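Local atomic coordinates of putative beta-glucosidase (Bifidobacterium adolescentis, PDB entry 5WAB), a protein that hydrolyses beta-glucosidic linkages as a family 3 glycoside hydrolase and probably also releases terminal alpha-L-arabinopyranosyl units from ginsenoside Rb2. Residues T550-G555 against T573-V578. Sequence-based numbering, arbitrary orientation.
Sequences TFAIDG and TNTSDV
The open end of the antiparallel beta hairpin 551-560/566-574, in the fibronectin type III-like domain of this family 3 enzyme, illustrates how a strand pair can hand over from sheet pairing to side-chain bonding. A552 and T573 form a hydrogen-bonded pair: T573 N reaches A552 O at 2.9 Å, and A552 N returns a bond to T573 O, both donors lying in the carbonyl planes. F551 and N574 follow as a non-hydrogen-bonded pair. Beyond them the strand pairing stops, yet T575 N still bonds to T550 O, approaching from above the carbonyl plane rather than along a lone pair. The hydroxyls of T550 and T575 then meet tip to tip, OG1 to OG1 at 2.8 Å, the two side chains crossing at roughly a right angle. Each OG1 sits between its own backbone N and carbonyl carbon (chi1 59° and 60°). Beside this pair, T575 CG2 touches A552 CB.

On the face carrying F551 and N574, the ring lies obliquely against the amide, the planes 41° apart, with F551 CE2 3.8 Å from N574 CB. The same face meets strand 580-590, where F551 touches A580 and E582. What holds the amide is mostly the turn after the strand: ND2 donates to V578 O and OD1 closes an Asx turn by accepting S576 N; outside the turn, ND2 also donates to L610 O. An alanine at N574 would remove these amide bonds and would probably loosen the 574-578 turn and the seat of the F551 ring. S576 OG completes the network, closing an ST turn with V578 N and donating to a lone pair of N574 OD1 at 2.7 Å.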
loop_
_atom_site.group_PDB
_atom_site.type_symbol
_atom_site.label_atom_id
_atom_site.label_comp_id
_atom_site.label_asym_id
_atom_site.label_seq_id
_atom_site.Cartn_x
_atom_site.Cartn_y
_atom_site.Cartn_z
ATOM N N THR A 550 1.555 19.134 -19.703
ATOM C CA THR A 550 2.854 19.577 -19.222
ATOM C C THR A 550 2.655 20.524 -18.048
ATOM O O THR A 550 1.675 21.274 -17.995
ATOM C CB THR A 550 3.672 20.274 -20.327
ATOM O OG1 THR A 550 2.957 21.415 -20.819
ATOM C CG2 THR A 550 3.948 19.318 -21.473
ATOM N N PHE A 551 3.585 20.475 -17.096
ATOM C CA PHE A 551 3.490 21.274 -15.884
ATOM C C PHE A 551 4.831 21.931 -15.589
ATOM O O PHE A 551 5.887 21.439 -15.993
ATOM C CB PHE A 551 3.025 20.417 -14.688
ATOM C CG PHE A 551 1.668 19.799 -14.885
ATOM C CD1 PHE A 551 1.533 18.589 -15.553
ATOM C CD2 PHE A 551 0.526 20.436 -14.429
ATOM C CE1 PHE A 551 0.288 18.022 -15.753
ATOM C CE2 PHE A 551 -0.726 19.871 -14.624
ATOM C CZ PHE A 551 -0.845 18.663 -15.288
ATOM N N ALA A 552 4.771 23.051 -14.876
ATOM C CA ALA A 552 5.953 23.793 -14.469
ATOM C C ALA A 552 5.796 24.202 -13.014
ATOM O O ALA A 552 4.702 24.582 -12.585
ATOM C CB ALA A 552 6.174 25.032 -15.344
ATOM N N ILE A 553 6.889 24.121 -12.262
ATOM C CA ILE A 553 6.909 24.477 -10.849
ATOM C C ILE A 553 7.821 25.681 -10.660
ATOM O O ILE A 553 8.980 25.664 -11.094
ATOM C CB ILE A 553 7.365 23.295 -9.975
ATOM C CG1 ILE A 553 6.360 22.152 -10.078
ATOM C CG2 ILE A 553 7.529 23.724 -8.531
ATOM C CD1 ILE A 553 6.778 20.921 -9.329
ATOM N N ASP A 554 7.297 26.723 -10.023
ATOM C CA ASP A 554 8.102 27.884 -9.675
ATOM C C ASP A 554 7.565 28.463 -8.374
ATOM O O ASP A 554 6.657 27.904 -7.755
ATOM C CB ASP A 554 8.104 28.915 -10.812
ATOM C CG ASP A 554 6.702 29.339 -11.228
ATOM O OD1 ASP A 554 5.720 28.917 -10.577
ATOM O OD2 ASP A 554 6.588 30.113 -12.209
ATOM N N GLY A 555 8.117 29.602 -7.970
ATOM C CA GLY A 555 7.693 30.215 -6.725
ATOM C C GLY A 555 7.928 29.349 -5.510
ATOM O O GLY A 555 7.209 29.480 -4.514
ATOM N N THR A 573 1.804 24.811 -12.353
ATOM C CA THR A 573 1.032 25.408 -13.434
ATOM C C THR A 573 0.907 24.427 -14.590
ATOM O O THR A 573 1.899 23.815 -14.997
ATOM C CB THR A 573 1.690 26.703 -13.917
ATOM O OG1 THR A 573 1.935 27.562 -12.796
ATOM C CG2 THR A 573 0.796 27.419 -14.919
ATOM N N ASN A 574 -0.313 24.256 -15.096
ATOM C CA ASN A 574 -0.542 23.464 -16.300
ATOM C C ASN A 574 -0.209 24.331 -17.511
ATOM O O ASN A 574 -0.966 25.245 -17.857
ATOM C CB ASN A 574 -1.982 22.968 -16.351
ATOM C CG ASN A 574 -2.221 21.972 -17.472
ATOM O OD1 ASN A 574 -1.515 21.963 -18.483
ATOM N ND2 ASN A 574 -3.229 21.130 -17.300
ATOM N N THR A 575 0.922 24.047 -18.158
ATOM C CA THR A 575 1.420 24.839 -19.275
ATOM C C THR A 575 1.034 24.259 -20.632
ATOM O O THR A 575 1.709 24.537 -21.627
ATOM C CB THR A 575 2.940 24.972 -19.185
ATOM O OG1 THR A 575 3.535 23.667 -19.234
ATOM C CG2 THR A 575 3.345 25.659 -17.885
ATOM N N SER A 576 -0.032 23.473 -20.701
ATOM C CA SER A 576 -0.429 22.795 -21.927
ATOM C C SER A 576 -1.867 23.166 -22.287
ATOM O O SER A 576 -2.463 24.071 -21.700
ATOM C CB SER A 576 -0.257 21.282 -21.774
ATOM O OG SER A 576 -1.258 20.746 -20.925
ATOM N N ASP A 577 -2.420 22.459 -23.274
ATOM C CA ASP A 577 -3.811 22.619 -23.680
ATOM C C ASP A 577 -4.699 21.490 -23.176
ATOM O O ASP A 577 -5.855 21.389 -23.599
ATOM C CB ASP A 577 -3.919 22.701 -25.204
ATOM C CG ASP A 577 -3.150 23.865 -25.781
ATOM O OD1 ASP A 577 -3.196 24.960 -25.180
ATOM O OD2 ASP A 577 -2.509 23.686 -26.840
ATOM N N VAL A 578 -4.188 20.645 -22.285
ATOM C CA VAL A 578 -4.900 19.463 -21.820
ATOM C C VAL A 578 -5.122 19.578 -20.320
ATOM O O VAL A 578 -4.183 19.857 -19.567
ATOM C CB VAL A 578 -4.131 18.175 -22.158
ATOM C CG1 VAL A 578 -4.887 16.956 -21.634
ATOM C CG2 VAL A 578 -3.889 18.088 -23.661
#